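Local coordinates for protein glutamine cyclotransferase (Tannerella forsythia, PDB 6QRO) that probably converts N-terminal glutamine of peptides into pyroglutamate, as a zinc-dependent glutaminyl cyclase of the type II, M28-like family, at residues 114-119 with 288-293; 130-135 with 292-297; 206-211 with 271-276. One frame throughout, in Å; residues are numbered along the deposited sequence.

Contact 1: residues 114-119 with 288-293; sequences PYADHD and HTQNDT. With ZN (zinc ion), chain E.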
loop_
_atom_site.group_PDB
_atom_site.type_symbol
_atom_site.label_atom_id
_atom_site.label_comp_id
_atom_site.label_asym_id
_atom_site.label_seq_id
_atom_site.Cartn_x
_atom_site.Cartn_y
_atom_site.Cartn_z
ATOM N N PRO A 114 12.157 4.266 8.932
ATOM C CA PRO A 114 13.527 4.363 9.450
ATOM C C PRO A 114 13.670 3.980 10.921
ATOM O O PRO A 114 14.807 3.938 11.408
ATOM C CB PRO A 114 13.872 5.836 9.224
ATOM C CG PRO A 114 12.540 6.534 9.278
ATOM C CD PRO A 114 11.591 5.600 8.621
ATOM N N TYR A 115 12.580 3.721 11.650
ATOM C CA TYR A 115 12.664 3.455 13.082
ATOM C C TYR A 115 11.903 2.194 13.457
ATOM O O TYR A 115 10.707 2.075 13.181
ATOM C CB TYR A 115 12.118 4.641 13.890
ATOM C CG TYR A 115 12.602 5.971 13.392
ATOM C CD1 TYR A 115 13.962 6.248 13.326
ATOM C CD2 TYR A 115 11.708 6.956 12.983
ATOM C CE1 TYR A 115 14.433 7.466 12.862
ATOM C CE2 TYR A 115 12.170 8.187 12.502
ATOM C CZ TYR A 115 13.535 8.437 12.450
ATOM O OH TYR A 115 14.029 9.652 11.985
ATOM N N ALA A 116 12.566 1.279 14.149
ATOM C CA ALA A 116 11.848 0.186 14.788
ATOM C C ALA A 116 11.348 0.661 16.155
ATOM O O ALA A 116 11.590 0.069 17.208
ATOM C CB ALA A 116 12.743 -1.041 14.892
ATOM N N ASP A 117 10.586 1.750 16.110
ATOM C CA ASP A 117 10.391 2.537 17.316
ATOM C C ASP A 117 9.428 1.890 18.299
ATOM O O ASP A 117 9.289 2.403 19.412
ATOM C CB ASP A 117 9.963 3.968 16.945
ATOM C CG ASP A 117 8.766 4.017 16.002
ATOM O OD1 ASP A 117 8.617 3.101 15.163
ATOM O OD2 ASP A 117 7.990 5.004 16.078
ATOM N N HIS A 118 8.782 0.780 17.918
ATOM C CA HIS A 118 7.997 -0.058 18.813
ATOM C C HIS A 118 8.712 -1.345 19.195
ATOM O O HIS A 118 8.096 -2.220 19.813
ATOM C CB HIS A 118 6.650 -0.418 18.188
ATOM C CG HIS A 118 5.714 0.740 18.056
ATOM N ND1 HIS A 118 4.646 0.926 18.905
ATOM C CD2 HIS A 118 5.662 1.748 17.156
ATOM C CE1 HIS A 118 3.988 2.015 18.550
ATOM N NE2 HIS A 118 4.579 2.529 17.487
ATOM N N ASP A 119 9.990 -1.484 18.850
ATOM C CA ASP A 119 10.702 -2.718 19.159
ATOM C C ASP A 119 10.750 -2.948 20.667
ATOM O O ASP A 119 10.751 -1.997 21.459
ATOM C CB ASP A 119 12.121 -2.666 18.581
ATOM C CG ASP A 119 12.675 -4.053 18.286
ATOM O OD1 ASP A 119 12.267 -4.638 17.252
ATOM O OD2 ASP A 119 13.504 -4.558 19.086
ATOM N N HIS A 288 6.191 -1.920 13.279
ATOM C CA HIS A 288 7.273 -1.005 13.644
ATOM C C HIS A 288 8.234 -1.648 14.637
ATOM O O HIS A 288 8.797 -0.992 15.514
ATOM C CB HIS A 288 6.709 0.314 14.145
ATOM C CG HIS A 288 6.039 1.106 13.074
ATOM N ND1 HIS A 288 5.634 2.415 13.249
ATOM C CD2 HIS A 288 5.738 0.788 11.794
ATOM C CE1 HIS A 288 5.081 2.857 12.135
ATOM N NE2 HIS A 288 5.129 1.888 11.237
ATOM N N THR A 289 8.415 -2.956 14.502
ATOM C CA THR A 289 9.470 -3.704 15.157
ATOM C C THR A 289 10.362 -4.315 14.089
ATOM O O THR A 289 10.071 -4.259 12.887
ATOM C CB THR A 289 8.914 -4.821 16.054
ATOM O OG1 THR A 289 8.449 -5.889 15.226
ATOM C CG2 THR A 289 7.782 -4.316 16.934
ATOM N N GLN A 290 11.472 -4.884 14.531
ATOM C CA GLN A 290 12.315 -5.638 13.619
ATOM C C GLN A 290 11.832 -7.080 13.432
ATOM O O GLN A 290 12.540 -7.895 12.832
ATOM C CB GLN A 290 13.772 -5.512 14.056
ATOM C CG GLN A 290 14.201 -4.079 13.748
ATOM C CD GLN A 290 15.688 -3.859 13.708
ATOM O OE1 GLN A 290 16.452 -4.585 14.330
ATOM N NE2 GLN A 290 16.111 -2.832 12.972
ATOM N N ASN A 291 10.658 -7.400 13.985
ATOM C CA ASN A 291 9.930 -8.634 13.747
ATOM C C ASN A 291 9.077 -8.587 12.481
ATOM O O ASN A 291 8.424 -9.579 12.147
ATOM C CB ASN A 291 9.035 -8.925 14.955
ATOM C CG ASN A 291 9.827 -9.180 16.213
ATOM O OD1 ASN A 291 10.984 -9.575 16.151
ATOM N ND2 ASN A 291 9.228 -8.911 17.357
ATOM N N ASP A 292 9.026 -7.453 11.790
ATOM C CA ASP A 292 8.306 -7.356 10.522
ATOM C C ASP A 292 9.207 -7.839 9.377
ATOM O O ASP A 292 9.834 -7.063 8.644
ATOM C CB ASP A 292 7.772 -5.944 10.315
ATOM C CG ASP A 292 6.844 -5.861 9.127
ATOM O OD1 ASP A 292 6.619 -6.928 8.499
ATOM O OD2 ASP A 292 6.324 -4.758 8.826
ATOM N N THR A 293 9.301 -9.163 9.251
ATOM C CA THR A 293 10.149 -9.832 8.268
ATOM C C THR A 293 9.288 -10.725 7.382
ATOM O O THR A 293 8.069 -10.804 7.543
ATOM C CB THR A 293 11.239 -10.673 8.945
ATOM O OG1 THR A 293 10.614 -11.710 9.703
ATOM C CG2 THR A 293 12.092 -9.829 9.885
HETATM ZN ZN ZN E . 4.262 1.612 9.090
HETATM O O HOH W 1 5.250 4.257 15.378
HETATM O O HOH W 2 2.629 1.585 9.740
#

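Contact 2: residues 130-135 with 292-297; sequences DGADDG and DTMENI. With ZN (zinc ion), chain E.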
loop_
_atom_site.group_PDB
_atom_site.type_symbol
_atom_site.label_atom_id
_atom_site.label_comp_id
_atom_site.label_asym_id
_atom_site.label_seq_id
_atom_site.Cartn_x
_atom_site.Cartn_y
_atom_site.Cartn_z
ATOM N N ASP A 130 12.705 -3.961 8.004
ATOM C CA ASP A 130 12.563 -4.493 6.644
ATOM C C ASP A 130 11.246 -4.085 6.019
ATOM O O ASP A 130 11.173 -3.896 4.796
ATOM C CB ASP A 130 12.629 -6.027 6.625
ATOM C CG ASP A 130 14.022 -6.557 6.765
ATOM O OD1 ASP A 130 14.965 -5.793 6.527
ATOM O OD2 ASP A 130 14.173 -7.740 7.105
ATOM N N GLY A 131 10.207 -3.930 6.832
ATOM C CA GLY A 131 8.907 -3.564 6.307
ATOM C C GLY A 131 8.381 -4.568 5.306
ATOM O O GLY A 131 7.850 -4.181 4.255
ATOM N N ALA A 132 8.527 -5.862 5.609
ATOM C CA ALA A 132 8.020 -6.899 4.720
ATOM C C ALA A 132 6.506 -6.808 4.597
ATOM O O ALA A 132 5.953 -6.812 3.495
ATOM C CB ALA A 132 8.442 -8.279 5.228
ATOM N N ASP A 133 5.815 -6.732 5.719
ATOM C CA ASP A 133 4.376 -6.564 5.642
ATOM C C ASP A 133 3.989 -5.096 5.534
ATOM O O ASP A 133 3.072 -4.735 4.786
ATOM C CB ASP A 133 3.737 -7.218 6.855
ATOM C CG ASP A 133 2.268 -7.327 6.724
ATOM O OD1 ASP A 133 1.798 -7.629 5.599
ATOM O OD2 ASP A 133 1.586 -7.132 7.755
ATOM N N ASP A 134 4.707 -4.238 6.248
ATOM C CA ASP A 134 4.427 -2.803 6.287
ATOM C C ASP A 134 5.245 -2.131 5.175
ATOM O O ASP A 134 6.352 -1.622 5.368
ATOM C CB ASP A 134 4.720 -2.292 7.699
ATOM C CG ASP A 134 4.425 -0.830 7.892
ATOM O OD1 ASP A 134 3.899 -0.196 6.956
ATOM O OD2 ASP A 134 4.667 -0.343 9.029
ATOM N N GLY A 135 4.670 -2.144 3.971
ATOM C CA GLY A 135 5.378 -1.736 2.774
ATOM C C GLY A 135 5.442 -2.809 1.702
ATOM O O GLY A 135 4.914 -2.619 0.608
ATOM N N ASP A 292 9.026 -7.453 11.790
ATOM C CA ASP A 292 8.306 -7.356 10.522
ATOM C C ASP A 292 9.207 -7.839 9.377
ATOM O O ASP A 292 9.834 -7.063 8.644
ATOM C CB ASP A 292 7.772 -5.944 10.315
ATOM C CG ASP A 292 6.844 -5.861 9.127
ATOM O OD1 ASP A 292 6.619 -6.928 8.499
ATOM O OD2 ASP A 292 6.324 -4.758 8.826
ATOM N N THR A 293 9.301 -9.163 9.251
ATOM C CA THR A 293 10.149 -9.832 8.268
ATOM C C THR A 293 9.288 -10.725 7.382
ATOM O O THR A 293 8.069 -10.804 7.543
ATOM C CB THR A 293 11.239 -10.673 8.945
ATOM O OG1 THR A 293 10.614 -11.710 9.703
ATOM C CG2 THR A 293 12.092 -9.829 9.885
ATOM N N MET A 294 9.951 -11.424 6.449
ATOM C CA MET A 294 9.278 -12.432 5.637
ATOM C C MET A 294 8.688 -13.550 6.478
ATOM O O MET A 294 7.768 -14.228 6.014
ATOM C CB MET A 294 10.249 -13.042 4.624
ATOM C CG MET A 294 10.634 -12.153 3.472
ATOM S SD MET A 294 9.133 -11.500 2.710
ATOM C CE MET A 294 8.797 -12.725 1.449
ATOM N N GLU A 295 9.185 -13.737 7.708
ATOM C CA GLU A 295 8.742 -14.840 8.556
ATOM C C GLU A 295 7.229 -14.836 8.743
ATOM O O GLU A 295 6.634 -15.896 8.952
ATOM C CB GLU A 295 9.452 -14.787 9.920
ATOM C CG GLU A 295 10.928 -15.256 9.903
ATOM C CD GLU A 295 11.736 -14.777 11.132
ATOM O OE1 GLU A 295 12.382 -15.606 11.812
ATOM O OE2 GLU A 295 11.754 -13.553 11.391
ATOM N N ASN A 296 6.579 -13.679 8.609
ATOM C CA ASN A 296 5.145 -13.592 8.848
ATOM C C ASN A 296 4.309 -13.687 7.579
ATOM O O ASN A 296 3.101 -13.920 7.678
ATOM C CB ASN A 296 4.783 -12.261 9.513
ATOM C CG ASN A 296 5.548 -12.006 10.782
ATOM O OD1 ASN A 296 5.577 -12.838 11.691
ATOM N ND2 ASN A 296 6.207 -10.842 10.841
ATOM N N ILE A 297 4.913 -13.564 6.397
ATOM C CA ILE A 297 4.116 -13.470 5.178
ATOM C C ILE A 297 3.432 -14.806 4.909
ATOM O O ILE A 297 4.063 -15.869 4.967
ATOM C CB ILE A 297 4.995 -13.017 3.995
ATOM C CG1 ILE A 297 5.756 -11.736 4.370
ATOM C CG2 ILE A 297 4.157 -12.864 2.725
ATOM C CD1 ILE A 297 4.875 -10.511 4.676
HETATM ZN ZN ZN E . 4.262 1.612 9.090
HETATM O O HOH W 3 12.848 -9.626 6.421
HETATM O O HOH W 4 12.421 -6.018 10.350
HETATM O O HOH W 2 2.629 1.585 9.740
#

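Contact 3: residues 206-211 with 271-276; sequences LDMVGS and DIINYD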
loop_
_atom_site.group_PDB
_atom_site.type_symbol
_atom_site.label_atom_id
_atom_site.label_comp_id
_atom_site.label_asym_id
_atom_site.label_seq_id
_atom_site.Cartn_x
_atom_site.Cartn_y
_atom_site.Cartn_z
ATOM N N LEU A 206 -3.957 -0.907 -0.423
ATOM C CA LEU A 206 -3.517 -2.129 0.237
ATOM C C LEU A 206 -2.394 -1.776 1.197
ATOM O O LEU A 206 -1.382 -1.201 0.783
ATOM C CB LEU A 206 -3.031 -3.161 -0.783
ATOM C CG LEU A 206 -4.006 -3.527 -1.893
ATOM C CD1 LEU A 206 -3.420 -4.579 -2.848
ATOM C CD2 LEU A 206 -5.211 -4.090 -1.197
ATOM N N ASP A 207 -2.570 -2.111 2.471
ATOM C CA ASP A 207 -1.578 -1.798 3.496
ATOM C C ASP A 207 -1.517 -2.937 4.500
ATOM O O ASP A 207 -2.543 -3.308 5.065
ATOM C CB ASP A 207 -1.917 -0.480 4.202
ATOM C CG ASP A 207 -0.795 0.018 5.097
ATOM O OD1 ASP A 207 0.289 -0.596 5.163
ATOM O OD2 ASP A 207 -1.008 1.048 5.749
ATOM N N MET A 208 -0.329 -3.498 4.708
ATOM C CA MET A 208 -0.139 -4.614 5.640
ATOM C C MET A 208 -1.145 -5.724 5.332
ATOM O O MET A 208 -2.061 -6.042 6.103
ATOM C CB MET A 208 -0.204 -4.146 7.097
ATOM C CG MET A 208 1.123 -3.518 7.521
ATOM S SD MET A 208 1.159 -2.584 9.049
ATOM C CE MET A 208 0.141 -1.191 8.667
ATOM N N VAL A 209 -0.939 -6.293 4.144
ATOM C CA VAL A 209 -1.866 -7.254 3.562
ATOM C C VAL A 209 -1.165 -8.590 3.348
ATOM O O VAL A 209 -1.577 -9.381 2.494
ATOM C CB VAL A 209 -2.490 -6.728 2.256
ATOM C CG1 VAL A 209 -3.679 -5.845 2.547
ATOM C CG2 VAL A 209 -1.461 -5.938 1.459
ATOM N N GLY A 210 -0.147 -8.886 4.163
ATOM C CA GLY A 210 0.517 -10.176 4.036
ATOM C C GLY A 210 0.733 -10.992 5.303
ATOM O O GLY A 210 1.280 -12.093 5.220
ATOM N N SER A 211 0.276 -10.530 6.465
ATOM C CA SER A 211 0.666 -11.207 7.696
ATOM C C SER A 211 -0.213 -12.421 7.951
ATOM O O SER A 211 -1.396 -12.455 7.594
ATOM C CB SER A 211 0.601 -10.277 8.910
ATOM O OG SER A 211 -0.724 -9.828 9.148
ATOM N N ASP A 271 -9.267 1.469 2.324
ATOM C CA ASP A 271 -8.013 0.906 2.804
ATOM C C ASP A 271 -8.271 -0.539 3.181
ATOM O O ASP A 271 -9.170 -0.830 3.975
ATOM C CB ASP A 271 -7.454 1.693 3.997
ATOM C CG ASP A 271 -5.999 1.356 4.297
ATOM O OD1 ASP A 271 -5.406 0.495 3.599
ATOM O OD2 ASP A 271 -5.421 1.997 5.200
ATOM N N ILE A 272 -7.542 -1.445 2.560
ATOM C CA ILE A 272 -7.506 -2.827 3.010
ATOM C C ILE A 272 -6.275 -2.888 3.901
ATOM O O ILE A 272 -5.144 -2.847 3.417
ATOM C CB ILE A 272 -7.443 -3.813 1.841
ATOM C CG1 ILE A 272 -8.592 -3.534 0.862
ATOM C CG2 ILE A 272 -7.548 -5.237 2.365
ATOM C CD1 ILE A 272 -8.650 -4.479 -0.357
ATOM N N ILE A 273 -6.490 -2.902 5.213
ATOM C CA ILE A 273 -5.399 -2.766 6.174
ATOM C C ILE A 273 -5.683 -3.703 7.323
ATOM O O ILE A 273 -6.831 -3.829 7.755
ATOM C CB ILE A 273 -5.221 -1.296 6.662
ATOM C CG1 ILE A 273 -4.147 -1.195 7.751
ATOM C CG2 ILE A 273 -6.541 -0.657 7.117
ATOM C CD1 ILE A 273 -3.749 0.229 8.089
ATOM N N ASN A 274 -4.642 -4.380 7.805
ATOM C CA ASN A 274 -4.830 -5.280 8.935
ATOM C C ASN A 274 -5.325 -4.508 10.147
ATOM O O ASN A 274 -4.791 -3.447 10.484
ATOM C CB ASN A 274 -3.536 -6.010 9.280
ATOM C CG ASN A 274 -3.706 -6.959 10.460
ATOM O OD1 ASN A 274 -4.660 -7.758 10.506
ATOM N ND2 ASN A 274 -2.763 -6.908 11.398
ATOM N N TYR A 275 -6.361 -5.026 10.801
ATOM C CA TYR A 275 -6.778 -4.474 12.080
ATOM C C TYR A 275 -6.568 -5.553 13.127
ATOM O O TYR A 275 -7.187 -6.623 13.046
ATOM C CB TYR A 275 -8.239 -4.022 12.030
ATOM C CG TYR A 275 -8.806 -3.519 13.340
ATOM C CD1 TYR A 275 -8.473 -2.257 13.805
ATOM C CD2 TYR A 275 -9.725 -4.260 14.065
ATOM C CE1 TYR A 275 -8.999 -1.764 14.980
ATOM C CE2 TYR A 275 -10.265 -3.771 15.240
ATOM C CZ TYR A 275 -9.896 -2.517 15.694
ATOM O OH TYR A 275 -10.422 -2.022 16.873
ATOM N N ASP A 276 -5.737 -5.254 14.136
ATOM C CA ASP A 276 -5.496 -6.214 15.209
ATOM C C ASP A 276 -6.128 -5.714 16.500
ATOM O O ASP A 276 -5.570 -4.823 17.160
ATOM C CB ASP A 276 -3.996 -6.466 15.394
ATOM C CG ASP A 276 -3.706 -7.759 16.144
ATOM O OD1 ASP A 276 -4.481 -8.124 17.043
ATOM O OD2 ASP A 276 -2.710 -8.426 15.836
#

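Contact 1: residues 114-119 with 288-293
His288 meets the turn 116-119 with its backbone and its ring at once. His288 O accepts His118 N at 3.0 Å, which ties the loop that carries the metal ligand to the type I turn running from Ala116 to Asp119. Beyond the backbone, the His288 side chain lies alongside that of Asp117, pointing the same way, with carboxylate and ring 30° apart. Asp117 CG lies between its backbone N and carbonyl carbon (chi1 52°), which brings the carboxylate beside the ring. His118 CD2 comes against His288 CB at 3.5 Å, the two imidazoles meeting obliquely.

One water joins all three side chains: it lies in the plane of both rings, accepts from His288 ND1 at 2.8 Å, is hydrogen-bonded to His118 NE2, and donates to Asp117 OD2, a carboxylate that Arg113 also holds in a salt bridge. Histidine suits this place because its two nitrogens can serve different partners: ND1 gives its proton to the water, leaving NE2 to bind zinc at 2.3 Å.

Thr289 follows, its methyl CG2 resting on His118 O. Its OG1 accepts the amide of Asn291 in an ST turn and is also hydrogen-bonded to the backbone O of Tyr286, which gives a hydroxyl residue two uses at the start of the type I turn 289-292.

Gln290 N then points straight at Asp119 OD1, 2.8 Å away and almost linear at 178°, while Asn124 takes Asp119 OD2. The Gln290 CG methylene packs on Ala116 CB at 3.6 Å, and its NE2 is hydrogen-bonded to Pro128 O.

Asp134 and Asp167 complete the protein ligands of the zinc, and this second shell behind His288 belongs to the single-zinc site of a glutaminyl cyclase on the M28 fold.

Contact 2: residues 130-135 with 292-297
Asp292 supports the zinc site of this M28-type enzyme at the start of helix 132-151, accepting bonds from the turn that carries the metal ligand Asp134. The two carboxylate oxygens of Asp292 are shared out between consecutive amides: OD1 accepts Asp133 N at 2.9 Å, on the syn side but 23° out of the carboxylate plane, and OD2 accepts Asp134 N at 3.1 Å through its syn lone pair. Asp292 CG stands anti to its own backbone N (chi1 -171°), which extends the carboxylate from its loop to the helix start. A negative group suits the amino end of a helix, where amides without partners in the preceding turn collect and the dipole would favour it.

Asp134 OD2 binds zinc at 2.0 Å, while its OD1 is held by His109, so the ligand is fixed through both oxygens as well as through its own amide. Asp133 turns its carboxylate elsewhere, with OD1 taking the amide of Gly210.

Gly131 occupies the N-cap with a positive phi of 59°, a conformation easiest for glycine, and a CB there would run into Asp134 O. Next to it, the small side chain of Ala132 lets the chains come close: its CB sits 3.4 Å from Thr293 C, with Met294 SD and Ile297 CD1 also around the methyl. Met294 continues onto helix 31-43 through Tyr35, Ile38 and Glu39.

A water bridges Asp130 N and Asp292 O. Thr293 starts the 3-10 turn 294-296 with an ST turn: its OG1 accepts Glu295 N at 3.2 Å and donates to Glu295 OE2 at 2.7 Å, using the anti lone pair of that oxygen.

Contact 3: residues 206-211 with 271-276
Leu206 and Ile272 pair as parallel neighbours in the central sheet of this alpha/beta fold, strand 203-207 beside the outermost strand 269-273. Their branched side chains lie side by side on one face, Leu206 CD2 reaching Ile272 CD1 at 3.6 Å. Both pack against helix 299-314 through Ile309, and Leu206 also meets Ile141 and Leu142 of helix 132-151, a setting that suits bulky aliphatics.

Asp207 donates its amide to Ile272 O at 2.8 Å, nearly straight along the carbonyl, while its own O receives the CA-H of Ile273. On the other face its carboxylate runs beside Ile273, OD2 touching CD1 at 3.7 Å. Asp271 OD2 stands only 4.5 Å from Asp207 OD2, two like charges close together, and Asp256 lies near both.

Met208 has positive phi. Its flexible thioether, bent at chi3 (-67°), puts CE at 4.2 Å from Ile273 CD1, and its side chain comes about 5 Å from the zinc ion.

Val209 crosses Ile272 at about a right angle, with CG1 against CG2 at 3.9 Å. Ser211 is the last to face the other segment, near Asn274, whose OD1 accepts the amide of Thr215 and whose CB rests 3.5 Å from Met208 O.

In the fold
All three contacts gather at the end of the central sheet where the zinc is bound. Contacts 1 and 2 are neighbours, their centres 10 Å apart; they share Asp292 and Thr293 in the loop between strand 269-273 and helix 299-314, and each brings one ligand, His288 and Asp134, to the same metal. Contact 3 is nested in sequence inside the loops closed by both others. Its centre lies 12 Å from that of contact 2, which it touches where Gly210 N meets Asp133 OD1, and 16 Å from that of contact 1, without touching it. It joins the sheet's last two strands beside the site, with the Met208 side chain about 5 Å from the zinc.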